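Local structure of putative sugar binding protein (Bacteroides vulgatus ATCC 8482, 3KEZ) at residues A[41-44]-A[45-48]; A[440-444]-A[445-449]; A[88-91]-A[92-95]; A[288-291]-A[292-295]. The protein probably binds sugars at the outer membrane as a calcium-containing, SusD-family nutrient-binding protein. All blocks are in the same frame, centred on the assembly; numbering follows the deposited sequence.

Contact 1 (A[41-44]-A[45-48]). With EDO (1,2-ethanediol), chain G.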
ATOM      1  N   SER A  41      -8.689   3.338  -3.801  1.00 12.99           N
ATOM      2  CA  SER A  41      -8.859   3.077  -5.223  1.00 12.51           C
ATOM      3  C   SER A  41      -8.059   4.085  -6.058  1.00 13.30           C
ATOM      4  O   SER A  41      -8.137   4.061  -7.272  1.00 13.64           O
ATOM      5  CB  SER A  41     -10.340   3.072  -5.594  1.00 12.21           C
ATOM      6  OG  SER A  41     -10.946   1.819  -5.355  1.00 11.55           O
ATOM      7  N   GLY A  42      -7.274   4.953  -5.417  1.00 13.80           N
ATOM      8  CA  GLY A  42      -6.474   5.912  -6.184  1.00 13.42           C
ATOM      9  C   GLY A  42      -5.322   6.527  -5.420  1.00 11.29           C
ATOM     10  O   GLY A  42      -4.221   5.960  -5.339  1.00 10.08           O
ATOM     11  N   ARG A  43      -5.591   7.666  -4.808  1.00  9.96           N
ATOM     12  CA  ARG A  43      -4.524   8.525  -4.274  1.00  9.96           C
ATOM     13  C   ARG A  43      -3.610   7.858  -3.297  1.00 11.49           C
ATOM     14  O   ARG A  43      -2.407   8.117  -3.349  1.00 12.15           O
ATOM     15  CB  ARG A  43      -5.123   9.801  -3.655  1.00  9.46           C
ATOM     16  CG  ARG A  43      -5.664  10.716  -4.727  1.00  6.48           C
ATOM     17  CD  ARG A  43      -6.227  12.005  -4.147  1.00 10.98           C
ATOM     18  NE  ARG A  43      -6.733  12.879  -5.194  1.00 11.65           N
ATOM     19  CZ  ARG A  43      -7.443  13.978  -4.977  1.00 14.47           C
ATOM     20  NH1 ARG A  43      -7.730  14.340  -3.751  1.00 13.78           N
ATOM     21  NH2 ARG A  43      -7.882  14.703  -5.998  1.00 17.90           N
ATOM     22  N   LEU A  44      -4.157   6.980  -2.429  1.00 10.42           N
ATOM     23  CA  LEU A  44      -3.315   6.291  -1.435  1.00 12.22           C
ATOM     24  C   LEU A  44      -2.455   5.214  -2.071  1.00 13.36           C
ATOM     25  O   LEU A  44      -1.377   4.891  -1.549  1.00 14.73           O
ATOM     26  CB  LEU A  44      -4.132   5.729  -0.250  1.00 12.75           C
ATOM     27  CG  LEU A  44      -4.865   6.828   0.559  1.00  9.85           C
ATOM     28  CD1 LEU A  44      -5.732   6.168   1.598  1.00  9.13           C
ATOM     29  CD2 LEU A  44      -3.885   7.803   1.240  1.00  5.60           C
ATOM     30  N   VAL A  45      -2.852   4.740  -3.246  1.00 10.11           N
ATOM     31  CA  VAL A  45      -2.058   3.765  -3.938  1.00  9.93           C
ATOM     32  C   VAL A  45      -0.971   4.423  -4.751  1.00  9.97           C
ATOM     33  O   VAL A  45       0.188   4.082  -4.613  1.00 10.66           O
ATOM     34  CB  VAL A  45      -2.922   2.806  -4.776  1.00 11.09           C
ATOM     35  CG1 VAL A  45      -2.053   1.684  -5.362  1.00 10.81           C
ATOM     36  CG2 VAL A  45      -4.029   2.200  -3.860  1.00  9.73           C
ATOM     37  N   TYR A  46      -1.317   5.371  -5.621  1.00 12.64           N
ATOM     38  CA  TYR A  46      -0.322   5.855  -6.537  1.00 10.48           C
ATOM     39  C   TYR A  46       0.775   6.702  -5.910  1.00 10.19           C
ATOM     40  O   TYR A  46       1.820   6.883  -6.523  1.00 10.46           O
ATOM     41  CB  TYR A  46      -0.922   6.556  -7.753  1.00 12.81           C
ATOM     42  CG  TYR A  46      -1.613   7.908  -7.572  1.00 10.29           C
ATOM     43  CD1 TYR A  46      -0.921   9.027  -7.199  1.00 10.90           C
ATOM     44  CD2 TYR A  46      -2.937   8.060  -7.906  1.00 10.11           C
ATOM     45  CE1 TYR A  46      -1.556  10.264  -7.094  1.00 12.41           C
ATOM     46  CE2 TYR A  46      -3.587   9.289  -7.790  1.00  9.03           C
ATOM     47  CZ  TYR A  46      -2.878  10.388  -7.423  1.00 11.83           C
ATOM     48  OH  TYR A  46      -3.508  11.615  -7.346  1.00 13.84           O
ATOM     49  N   TYR A  47       0.523   7.258  -4.733  1.00 10.80           N
ATOM     50  CA  TYR A  47       1.480   8.197  -4.090  1.00 11.95           C
ATOM     51  C   TYR A  47       2.915   7.646  -4.113  1.00 11.69           C
ATOM     52  O   TYR A  47       3.840   8.289  -4.621  1.00 12.82           O
ATOM     53  CB  TYR A  47       1.044   8.515  -2.658  1.00 11.02           C
ATOM     54  CG  TYR A  47       1.906   9.537  -1.945  1.00 11.19           C
ATOM     55  CD1 TYR A  47       1.772  10.877  -2.200  1.00 12.27           C
ATOM     56  CD2 TYR A  47       2.877   9.140  -1.013  1.00 13.42           C
ATOM     57  CE1 TYR A  47       2.577  11.820  -1.549  1.00 10.87           C
ATOM     58  CE2 TYR A  47       3.686  10.066  -0.383  1.00 12.56           C
ATOM     59  CZ  TYR A  47       3.511  11.392  -0.617  1.00 14.67           C
ATOM     60  OH  TYR A  47       4.290  12.299   0.058  1.00 22.87           O
ATOM     61  N   GLY A  48       3.089   6.413  -3.647  1.00 12.84           N
ATOM     62  CA  GLY A  48       4.431   5.864  -3.524  1.00 12.98           C
ATOM     63  C   GLY A  48       5.089   5.479  -4.851  1.00 13.27           C
ATOM     64  O   GLY A  48       6.292   5.140  -4.879  1.00 13.20           O
TER
HETATM   65  C1  EDO G   8     -10.574  17.744  -4.253  1.00 44.33           C
HETATM   66  O1  EDO G   8      -9.640  16.921  -3.550  1.00 36.93           O
HETATM   67  C2  EDO G   8     -10.120  17.888  -5.699  1.00 45.01           C
HETATM   68  O2  EDO G   8      -8.679  17.885  -5.762  1.00 44.61           O
HETATM   69  O   HOH W   1      -6.053  11.758  -8.039  1.00  8.91           O
HETATM   70  O   HOH W   2       1.532   4.710  -1.928  1.00 13.10           O

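Contact 2 (A[440-444]-A[445-449]). With EDO (1,2-ethanediol), chain H.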
ATOM      1  N   LEU A 440       3.905  15.139   2.307  1.00 11.89           N
ATOM      2  CA  LEU A 440       2.873  16.132   1.973  1.00 11.99           C
ATOM      3  C   LEU A 440       2.841  17.166   3.107  1.00 13.40           C
ATOM      4  O   LEU A 440       3.100  16.840   4.283  1.00 13.79           O
ATOM      5  CB  LEU A 440       1.465  15.511   1.752  1.00 11.00           C
ATOM      6  CG  LEU A 440       1.181  14.671   0.490  1.00 15.67           C
ATOM      7  CD1 LEU A 440      -0.262  14.149   0.447  1.00 13.27           C
ATOM      8  CD2 LEU A 440       1.470  15.437  -0.792  1.00 19.72           C
ATOM      9  N   PRO A 441       2.560  18.429   2.755  1.00 11.88           N
ATOM     10  CA  PRO A 441       2.362  19.372   3.828  1.00 11.70           C
ATOM     11  C   PRO A 441       1.057  19.079   4.570  1.00 10.76           C
ATOM     12  O   PRO A 441       0.132  18.443   4.004  1.00 11.09           O
ATOM     13  CB  PRO A 441       2.316  20.719   3.104  1.00 11.80           C
ATOM     14  CG  PRO A 441       1.758  20.381   1.713  1.00 11.88           C
ATOM     15  CD  PRO A 441       2.157  18.962   1.428  1.00 11.18           C
ATOM     16  N   ILE A 442       0.962  19.526   5.820  1.00 11.49           N
ATOM     17  CA  ILE A 442      -0.294  19.387   6.581  1.00 10.32           C
ATOM     18  C   ILE A 442      -1.342  20.211   5.838  1.00 11.96           C
ATOM     19  O   ILE A 442      -1.037  21.320   5.402  1.00 11.52           O
ATOM     20  CB  ILE A 442      -0.150  19.813   8.055  1.00  9.18           C
ATOM     21  CG1 ILE A 442       0.914  18.988   8.786  1.00 10.51           C
ATOM     22  CG2 ILE A 442      -1.481  19.632   8.793  1.00  9.64           C
ATOM     23  CD1 ILE A 442       0.679  17.445   8.801  1.00  4.25           C
ATOM     24  N   PRO A 443      -2.562  19.655   5.614  1.00 11.30           N
ATOM     25  CA  PRO A 443      -3.489  20.443   4.809  1.00 13.79           C
ATOM     26  C   PRO A 443      -3.921  21.732   5.486  1.00 13.16           C
ATOM     27  O   PRO A 443      -4.132  21.757   6.704  1.00 17.13           O
ATOM     28  CB  PRO A 443      -4.704  19.534   4.638  1.00 13.77           C
ATOM     29  CG  PRO A 443      -4.275  18.175   5.080  1.00 13.26           C
ATOM     30  CD  PRO A 443      -2.936  18.229   5.665  1.00 14.03           C
ATOM     31  N   LYS A 444      -4.080  22.777   4.688  1.00 13.74           N
ATOM     32  CA  LYS A 444      -4.447  24.112   5.196  1.00 13.87           C
ATOM     33  C   LYS A 444      -5.671  24.084   6.093  1.00 15.78           C
ATOM     34  O   LYS A 444      -5.729  24.813   7.100  1.00 17.87           O
ATOM     35  CB  LYS A 444      -4.678  25.102   4.037  1.00 15.15           C
ATOM     36  CG  LYS A 444      -4.830  26.574   4.474  1.00 12.99           C
ATOM     37  CD  LYS A 444      -4.749  27.535   3.286  1.00 23.81           C
ATOM     38  CE  LYS A 444      -4.664  28.992   3.759  1.00 28.02           C
ATOM     39  NZ  LYS A 444      -5.668  29.258   4.834  1.00 27.54           N
ATOM     40  N   LYS A 445      -6.646  23.258   5.730  1.00 14.09           N
ATOM     41  CA  LYS A 445      -7.900  23.235   6.481  1.00 18.34           C
ATOM     42  C   LYS A 445      -7.629  22.791   7.909  1.00 17.03           C
ATOM     43  O   LYS A 445      -8.208  23.340   8.854  1.00 18.20           O
ATOM     44  CB  LYS A 445      -8.955  22.360   5.798  1.00 21.42           C
ATOM     45  CG  LYS A 445      -8.911  20.884   6.121  1.00 27.82           C
ATOM     46  CD  LYS A 445      -9.685  20.025   5.098  1.00 37.87           C
ATOM     47  CE  LYS A 445     -11.178  20.276   5.120  1.00 40.94           C
ATOM     48  NZ  LYS A 445     -11.854  19.606   3.967  1.00 48.00           N
ATOM     49  N   GLU A 446      -6.683  21.866   8.067  1.00 15.60           N
ATOM     50  CA  GLU A 446      -6.280  21.403   9.389  1.00 15.09           C
ATOM     51  C   GLU A 446      -5.492  22.461  10.117  1.00 15.06           C
ATOM     52  O   GLU A 446      -5.764  22.712  11.294  1.00 12.12           O
ATOM     53  CB  GLU A 446      -5.463  20.105   9.310  1.00 15.30           C
ATOM     54  CG  GLU A 446      -5.045  19.566  10.678  1.00 14.60           C
ATOM     55  CD  GLU A 446      -6.203  19.029  11.496  1.00 20.44           C
ATOM     56  OE1 GLU A 446      -7.249  18.711  10.885  1.00 18.04           O
ATOM     57  OE2 GLU A 446      -6.056  18.919  12.739  1.00 22.03           O
HETATM   58  N   MSE A 447      -4.551  23.107   9.417  1.00 14.78           N
HETATM   59  CA  MSE A 447      -3.759  24.196  10.020  1.00 15.70           C
HETATM   60  C   MSE A 447      -4.656  25.339  10.472  1.00 19.49           C
HETATM   61  O   MSE A 447      -4.427  25.932  11.531  1.00 20.56           O
HETATM   62  CB  MSE A 447      -2.698  24.733   9.042  1.00 17.44           C
HETATM   63  CG  MSE A 447      -1.618  23.722   8.664  1.00 13.35           C
HETATM   64 SE   MSE A 447      -0.447  23.172  10.088  0.75 10.55          SE
HETATM   65  CE  MSE A 447       0.123  24.936  10.705  1.00  9.86           C
ATOM     66  N   ASP A 448      -5.694  25.626   9.687  1.00 22.63           N
ATOM     67  CA  ASP A 448      -6.603  26.741   9.983  1.00 23.19           C
ATOM     68  C   ASP A 448      -7.497  26.391  11.187  1.00 25.40           C
ATOM     69  O   ASP A 448      -7.776  27.259  12.014  1.00 27.11           O
ATOM     70  CB  ASP A 448      -7.494  27.081   8.773  1.00 23.59           C
ATOM     71  CG  ASP A 448      -6.756  27.810   7.625  1.00 24.23           C
ATOM     72  OD1 ASP A 448      -5.608  28.271   7.794  1.00 17.31           O
ATOM     73  OD2 ASP A 448      -7.358  27.916   6.518  1.00 18.54           O
ATOM     74  N   ALA A 449      -7.932  25.133  11.287  1.00 23.48           N
ATOM     75  CA  ALA A 449      -8.882  24.707  12.320  1.00 22.39           C
ATOM     76  C   ALA A 449      -8.247  24.270  13.647  1.00 21.85           C
ATOM     77  O   ALA A 449      -8.933  24.210  14.658  1.00 20.88           O
ATOM     78  CB  ALA A 449      -9.740  23.597  11.798  1.00 22.37           C
TER
HETATM   79  C1  EDO H  14      -6.808  15.207  13.625  1.00 40.75           C
HETATM   80  O1  EDO H  14      -7.160  16.518  14.063  1.00 43.08           O
HETATM   81  C2  EDO H  14      -8.097  14.570  13.146  1.00 44.88           C
HETATM   82  O2  EDO H  14      -8.539  15.241  11.962  1.00 44.64           O

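Contact 3 (A[88-91]-A[92-95])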
ATOM      1  N   ILE A  88     -11.893   7.112   8.455  1.00  9.38           N
ATOM      2  CA  ILE A  88     -11.744   5.696   8.671  1.00 11.21           C
ATOM      3  C   ILE A  88     -11.371   5.369  10.145  1.00 10.05           C
ATOM      4  O   ILE A  88     -12.035   4.552  10.824  1.00 10.95           O
ATOM      5  CB  ILE A  88     -10.685   5.108   7.677  1.00  9.09           C
ATOM      6  CG1 ILE A  88     -11.224   5.114   6.251  1.00 13.02           C
ATOM      7  CG2 ILE A  88     -10.230   3.714   8.141  1.00  6.92           C
ATOM      8  CD1 ILE A  88     -10.136   5.012   5.202  1.00 14.36           C
ATOM      9  N   ILE A  89     -10.322   6.006  10.641  1.00  9.50           N
ATOM     10  CA  ILE A  89      -9.929   5.835  12.066  1.00  9.59           C
ATOM     11  C   ILE A  89     -11.084   6.162  13.044  1.00  5.95           C
ATOM     12  O   ILE A  89     -11.324   5.425  13.993  1.00  9.89           O
ATOM     13  CB  ILE A  89      -8.652   6.714  12.433  1.00  9.24           C
ATOM     14  CG1 ILE A  89      -7.427   6.201  11.655  1.00  7.87           C
ATOM     15  CG2 ILE A  89      -8.496   6.771  13.964  1.00 10.31           C
ATOM     16  CD1 ILE A  89      -6.125   7.120  11.710  1.00  7.07           C
ATOM     17  N   GLN A  90     -11.801   7.254  12.821  1.00  9.19           N
ATOM     18  CA  GLN A  90     -12.944   7.573  13.718  1.00  9.65           C
ATOM     19  C   GLN A  90     -13.965   6.437  13.781  1.00  9.95           C
ATOM     20  O   GLN A  90     -14.456   6.113  14.846  1.00  8.23           O
ATOM     21  CB  GLN A  90     -13.680   8.852  13.294  1.00 11.43           C
ATOM     22  CG  GLN A  90     -13.043  10.133  13.686  1.00 19.14           C
ATOM     23  CD  GLN A  90     -13.062  10.370  15.179  1.00 18.69           C
ATOM     24  OE1 GLN A  90     -14.107  10.671  15.766  1.00 21.76           O
ATOM     25  NE2 GLN A  90     -11.907  10.251  15.798  1.00  9.71           N
ATOM     26  N   ASN A  91     -14.294   5.829  12.635  1.00 12.02           N
ATOM     27  CA  ASN A  91     -15.265   4.714  12.633  1.00 10.27           C
ATOM     28  C   ASN A  91     -14.718   3.408  13.211  1.00  8.25           C
ATOM     29  O   ASN A  91     -15.477   2.588  13.797  1.00  9.44           O
ATOM     30  CB  ASN A  91     -15.851   4.545  11.223  1.00 11.05           C
ATOM     31  CG  ASN A  91     -16.836   5.668  10.887  1.00 14.72           C
ATOM     32  OD1 ASN A  91     -17.936   5.696  11.414  1.00 11.97           O
ATOM     33  ND2 ASN A  91     -16.409   6.625  10.076  1.00 21.33           N
ATOM     34  N   CYS A  92     -13.410   3.195  13.054  1.00 11.12           N
ATOM     35  CA  CYS A  92     -12.749   2.099  13.741  1.00 10.37           C
ATOM     36  C   CYS A  92     -12.856   2.288  15.249  1.00  9.83           C
ATOM     37  O   CYS A  92     -13.171   1.356  15.946  1.00  8.49           O
ATOM     38  CB  CYS A  92     -11.279   1.989  13.362  1.00 11.90           C
ATOM     39  SG  CYS A  92     -10.975   1.457  11.626  1.00 13.30           S
ATOM     40  N   ASN A  93     -12.565   3.502  15.736  1.00 10.47           N
ATOM     41  CA  ASN A  93     -12.731   3.872  17.150  1.00  8.48           C
ATOM     42  C   ASN A  93     -14.132   3.661  17.652  1.00 11.17           C
ATOM     43  O   ASN A  93     -14.320   3.118  18.741  1.00  9.56           O
ATOM     44  CB  ASN A  93     -12.324   5.335  17.378  1.00  9.50           C
ATOM     45  CG  ASN A  93     -10.841   5.564  17.112  1.00  9.05           C
ATOM     46  OD1 ASN A  93     -10.082   4.593  16.980  1.00  9.57           O
ATOM     47  ND2 ASN A  93     -10.417   6.827  17.039  1.00  7.91           N
ATOM     48  N   LEU A  94     -15.119   4.067  16.852  1.00 10.10           N
ATOM     49  CA  LEU A  94     -16.522   3.809  17.184  1.00 11.86           C
ATOM     50  C   LEU A  94     -16.734   2.329  17.457  1.00 10.70           C
ATOM     51  O   LEU A  94     -17.338   1.960  18.484  1.00 13.69           O
ATOM     52  CB  LEU A  94     -17.462   4.281  16.069  1.00 11.39           C
ATOM     53  CG  LEU A  94     -18.962   4.058  16.306  1.00 11.21           C
ATOM     54  CD1 LEU A  94     -19.470   4.821  17.550  1.00 11.30           C
ATOM     55  CD2 LEU A  94     -19.763   4.446  15.073  1.00 16.11           C
ATOM     56  N   ILE A  95     -16.228   1.480  16.570  1.00 10.67           N
ATOM     57  CA  ILE A  95     -16.365   0.044  16.755  1.00 10.12           C
ATOM     58  C   ILE A  95     -15.640  -0.387  18.027  1.00  9.00           C
ATOM     59  O   ILE A  95     -16.188  -1.119  18.859  1.00  9.39           O
ATOM     60  CB  ILE A  95     -15.797  -0.770  15.558  1.00  7.98           C
ATOM     61  CG1 ILE A  95     -16.762  -0.715  14.390  1.00  9.66           C
ATOM     62  CG2 ILE A  95     -15.533  -2.266  15.956  1.00  9.84           C
ATOM     63  CD1 ILE A  95     -16.130  -1.140  13.015  1.00 15.55           C
TER

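Contact 4 (A[288-291]-A[292-295])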
ATOM      1  N   CYS A 288      11.392   5.279 -18.377  1.00  9.31           N
ATOM      2  CA  CYS A 288      12.285   4.522 -19.267  1.00 10.44           C
ATOM      3  C   CYS A 288      13.272   3.642 -18.522  1.00 12.31           C
ATOM      4  O   CYS A 288      13.546   2.503 -18.927  1.00 12.91           O
ATOM      5  CB  CYS A 288      13.048   5.468 -20.173  1.00 11.12           C
ATOM      6  SG  CYS A 288      11.958   6.299 -21.378  1.00 15.55           S
ATOM      7  N   SER A 289      13.852   4.191 -17.463  1.00 12.73           N
ATOM      8  CA  SER A 289      14.802   3.429 -16.649  1.00 10.92           C
ATOM      9  C   SER A 289      14.164   2.151 -16.072  1.00 11.86           C
ATOM     10  O   SER A 289      14.817   1.110 -16.029  1.00 10.04           O
ATOM     11  CB  SER A 289      15.403   4.273 -15.511  1.00 10.85           C
ATOM     12  OG  SER A 289      14.429   4.861 -14.652  1.00  9.46           O
ATOM     13  N   PHE A 290      12.896   2.216 -15.659  1.00 10.40           N
ATOM     14  CA  PHE A 290      12.254   1.014 -15.126  1.00 10.14           C
ATOM     15  C   PHE A 290      11.958  -0.002 -16.256  1.00 10.68           C
ATOM     16  O   PHE A 290      12.163  -1.195 -16.088  1.00 10.61           O
ATOM     17  CB  PHE A 290      10.963   1.307 -14.386  1.00  8.75           C
ATOM     18  CG  PHE A 290      10.256   0.052 -13.943  1.00 12.58           C
ATOM     19  CD1 PHE A 290      10.704  -0.643 -12.847  1.00 11.55           C
ATOM     20  CD2 PHE A 290       9.184  -0.448 -14.647  1.00  6.84           C
ATOM     21  CE1 PHE A 290      10.054  -1.807 -12.428  1.00 17.79           C
ATOM     22  CE2 PHE A 290       8.568  -1.604 -14.265  1.00 13.48           C
ATOM     23  CZ  PHE A 290       9.006  -2.288 -13.129  1.00  9.61           C
ATOM     24  N   TYR A 291      11.471   0.489 -17.390  1.00 10.45           N
ATOM     25  CA  TYR A 291      11.294  -0.374 -18.565  1.00 10.26           C
ATOM     26  C   TYR A 291      12.596  -1.089 -18.945  1.00 10.76           C
ATOM     27  O   TYR A 291      12.596  -2.305 -19.187  1.00 12.18           O
ATOM     28  CB  TYR A 291      10.735   0.423 -19.736  1.00 10.01           C
ATOM     29  CG  TYR A 291      10.466  -0.383 -20.978  1.00  8.04           C
ATOM     30  CD1 TYR A 291       9.735  -1.561 -20.924  1.00 13.53           C
ATOM     31  CD2 TYR A 291      10.966   0.024 -22.211  1.00 10.68           C
ATOM     32  CE1 TYR A 291       9.477  -2.300 -22.052  1.00  9.33           C
ATOM     33  CE2 TYR A 291      10.725  -0.717 -23.364  1.00 12.44           C
ATOM     34  CZ  TYR A 291       9.981  -1.868 -23.276  1.00 16.23           C
ATOM     35  OH  TYR A 291       9.759  -2.583 -24.387  1.00 18.36           O
ATOM     36  N   GLN A 292      13.707  -0.343 -18.966  1.00 11.56           N
ATOM     37  CA  GLN A 292      15.013  -0.934 -19.280  1.00 11.50           C
ATOM     38  C   GLN A 292      15.492  -1.967 -18.248  1.00 14.09           C
ATOM     39  O   GLN A 292      15.999  -3.033 -18.633  1.00 10.68           O
ATOM     40  CB  GLN A 292      16.042   0.141 -19.521  1.00 10.98           C
ATOM     41  CG  GLN A 292      15.707   0.875 -20.826  1.00 13.66           C
ATOM     42  CD  GLN A 292      16.624   2.026 -21.134  1.00 19.15           C
ATOM     43  OE1 GLN A 292      17.452   2.440 -20.304  1.00 23.24           O
ATOM     44  NE2 GLN A 292      16.449   2.595 -22.329  1.00 13.09           N
ATOM     45  N   LEU A 293      15.301  -1.679 -16.966  1.00 13.47           N
ATOM     46  CA  LEU A 293      15.551  -2.659 -15.889  1.00 12.81           C
ATOM     47  C   LEU A 293      14.720  -3.926 -16.087  1.00 14.94           C
ATOM     48  O   LEU A 293      15.238  -5.046 -15.961  1.00 14.07           O
ATOM     49  CB  LEU A 293      15.262  -2.014 -14.511  1.00 11.65           C
ATOM     50  CG  LEU A 293      14.786  -2.775 -13.246  1.00 20.28           C
ATOM     51  CD1 LEU A 293      14.667  -1.796 -12.132  1.00 30.18           C
ATOM     52  CD2 LEU A 293      13.447  -3.448 -13.361  1.00 29.46           C
ATOM     53  N   LEU A 294      13.427  -3.753 -16.399  1.00 14.12           N
ATOM     54  CA  LEU A 294      12.513  -4.886 -16.463  1.00 14.63           C
ATOM     55  C   LEU A 294      12.862  -5.739 -17.678  1.00 17.48           C
ATOM     56  O   LEU A 294      12.899  -6.964 -17.588  1.00 17.10           O
ATOM     57  CB  LEU A 294      11.034  -4.454 -16.470  1.00 13.07           C
ATOM     58  CG  LEU A 294       9.964  -5.547 -16.277  1.00 16.40           C
ATOM     59  CD1 LEU A 294      10.139  -6.306 -14.965  1.00 10.68           C
ATOM     60  CD2 LEU A 294       8.503  -5.005 -16.406  1.00  9.32           C
ATOM     61  N   LYS A 295      13.165  -5.093 -18.805  1.00 17.77           N
ATOM     62  CA  LYS A 295      13.422  -5.844 -20.010  1.00 20.08           C
ATOM     63  C   LYS A 295      14.837  -6.419 -20.126  1.00 21.43           C
ATOM     64  O   LYS A 295      15.115  -7.148 -21.089  1.00 24.43           O
ATOM     65  CB  LYS A 295      13.027  -5.034 -21.238  1.00 21.27           C
ATOM     66  CG  LYS A 295      13.950  -3.933 -21.670  1.00 23.49           C
ATOM     67  CD  LYS A 295      13.223  -3.126 -22.794  1.00 27.83           C
ATOM     68  CE  LYS A 295      14.068  -2.894 -24.017  1.00 36.37           C
ATOM     69  NZ  LYS A 295      14.564  -1.486 -24.144  1.00 40.23           N
TER

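Contact 1 (A[41-44]-A[45-48])
Gly42 to Tyr46 is a local contact at the first turn of helix 43-50, in the buried middle of the chain. Gly42 stands at the N-cap. Gly42 O accepts two backbone bonds, from Tyr46 N at 3.0 Å and from Val45 N at 2.8 Å. The Tyr46 N-H is close to straight on the acceptor (162°). The Val45 N comes in above the carbonyl plane. A weak bond from Tyr47 N to Arg43 O continues the turn.

The side chains of Arg43 and Tyr46 run side by side in the same direction. Tyr46 CG sits between its own backbone N and carbonyl carbon (chi1 69°), which swings the ring back over the start of the helix. Arg43 CA then lies over one face of the Tyr46 ring, 4.0 Å from its centroid, as a CH-pi contact. Arg43 CG touches Tyr46 OH at 3.5 Å. A water joins the two polar ends, 3.1 Å from Arg43 NE and 2.6 Å from Tyr46 OH. Further out, Arg43 NH1 and NH2 each bond one oxygen of an ethanediol, and NH1 also bonds Ser80 OG.

Ser41 OG bonds ND2 of the calcium ligand Asn261. Tyr67 meets the Tyr46 ring edge-to-face. Val45 packs on Ile332 and Leu334 of strand 332-336, Tyr46 reaches Met272 and Leu275 of helix 272-275, and Leu44 lies against His81 and Leu85 of helix 80-96.

Contact 2 (A[440-444]-A[445-449])
Lys444 and Asp448 form a salt bridge one turn apart along the short helix 444-449. Lys444 NZ lies 2.7 Å from Asp448 OD2 and uses the syn lone pair of that oxygen. A second, weak bond runs from Lys444 NZ to Asp448 OD1 at 3.1 Å, so the ammonium faces both carboxylate oxygens. The lysine chain is extended as far as CE and turns only at its last torsion (chi4 -46°), which brings NZ over to the acid. Its CG also lies 3.5 Å from Asp448 OD2, alongside the carboxylate. Both residues are exposed.

The backbone begins the helix at Pro443, the N-cap. Pro443 O accepts a bond from Met447 N at 3.1 Å and a weak one from Glu446 N. Lys444 and Asp448 are also joined through the backbone, Asp448 N to Lys444 O at 2.7 Å.

On another side the contact is apolar. Met447 is a selenomethionine, bent at both chi2 and chi3, and its SE rests 3.9 Å from Ile442 CG2. The two side chains cross at about a right angle. The same methyl, Ile442 CG2, meets Glu446 CG at 4.0 Å. Glu446 bends at chi2 (70°) and carries its carboxylate away from the isoleucine. There OE2 accepts a bond from an ethanediol hydroxyl and another from Asn450 ND2, while OE1 takes a weak bond from Trp82 NE1.

Ile442 and Pro443 pack on Trp82 of helix 80-96 and on Phe134 of helix 109-134. The short helix is thus attached to that helix pair through the residues leading into it.

Contact 3 (A[88-91]-A[92-95])
Residues 88-91 and 92-95 form consecutive turns of helix 80-96, joined by four backbone bonds of the i to i+4 kind. Cys92 N to Ile88 O, Asn93 N to Ile89 O, Leu94 N to Gln90 O and Ile95 N to Asn91 O all measure 2.9 to 3.1 Å. The Asn93 bond is nearly straight (172°). At Asn91 O the donor, Ile95 N, stands above the carbonyl plane.

Ile89 and Asn93 lie side by side and point the same way. The methyl Ile89 CG2 touches Asn93 ND2 at 3.6 Å. Asn93 CG stands beside its own backbone N (chi1 -65°), which lays the amide back along the turn, with CG 3.2 Å from Ile89 O. Gln90 crosses Asn93, NE2 to ND2 at 3.9 Å, with the amide planes 83° apart. Cys92 SG packs on Ile88 CG2 at 4.2 Å. Ile95 CG1 rests on Asn91 O at 3.6 Å.

Ile88, Ile89 and Cys92 pack on helix 109-134; Ile88, Asn91 and Ile95 touch helix 20-34. This is helix packing away from the calcium site.

The two amides do not bond each other; their partners lie elsewhere. Asn93 OD1 accepts from Arg123 NH1, and its ND2 donates to Val151 O and Glu153 O. Gln90 bonds Ser155 N and Glu153 O. A leucine in place of Asn93 would probably leave the Arg123 guanidinium and the carbonyls of Val151 and Glu153 without these mates. Asn93 is buried, and these bonds satisfy its amide while tying the helix to Arg123 and to the loop carrying Val151 and Glu153.

Contact 4 (A[288-291]-A[292-295])
Tyr291 and Lys295 pair one turn apart on helix 288-295, a short alpha-helix of the SusD-family protein. Four backbone bonds build it: Gln292 N to Cys288 O, Leu293 N to Ser289 O, Leu294 N to Phe290 O and Lys295 N to Tyr291 O, all at 2.9 to 3.0 Å.

Apolar contacts gather round Phe290. Its CG is anti to the backbone N (chi1 175°), and the ring reaches forward along the helix. Leu293 CD2 lies 3.9 Å from Phe290 CE1, and Leu294 CD2 lies 4.0 Å from Phe290 CE2. The Leu294 side chain runs alongside Phe290, while Leu293 crosses it at a slant. Leu293 and Leu294 also touch helix 381-392.

Polar ends find partners outside the helix. Lys295 NZ makes a salt bridge to Asp416 OD2, which also accepts from Gln292 NE2. Tyr291 OH bonds Asp418 OD2. The lysine and the tyrosine are thus both tied to the segment holding these acids. An alanine at Tyr291 would probably leave Asp418 without this hydroxyl and the Lys295 chain without the ring it lies on, freer to turn.

The lysine chain also makes a CH-pi contact. Lys295 CD sits over one face of the Tyr291 ring, 3.7 Å from the centroid and 20° off the normal, displaced toward the rim with CZ and CE2 each at 3.5 Å.

How the contacts relate
Contact 1 is the central one, its centre about 8 Å from the chain centre; the centres of the others lie 20 to 23 Å out. It is also near the metal site: Gly42 lies about 8 Å from the side chain of the calcium ligand Asn261 and about 14 Å from the calcium ion. Contacts 1 and 2 touch, Tyr47 OH to Leu440 N at 3.6 Å, as packing; the hydroxyl bonds Ile438 O. Contact 3 does not touch contact 1, their nearest atoms being about 6 Å apart, yet helix 80-96, which carries contact 3, also packs on contacts 1 and 2. Contact 4 lies across the chain centre from contact 3, with centres about 42 Å apart. Contacts 2, 3 and 4 are away from the calcium site.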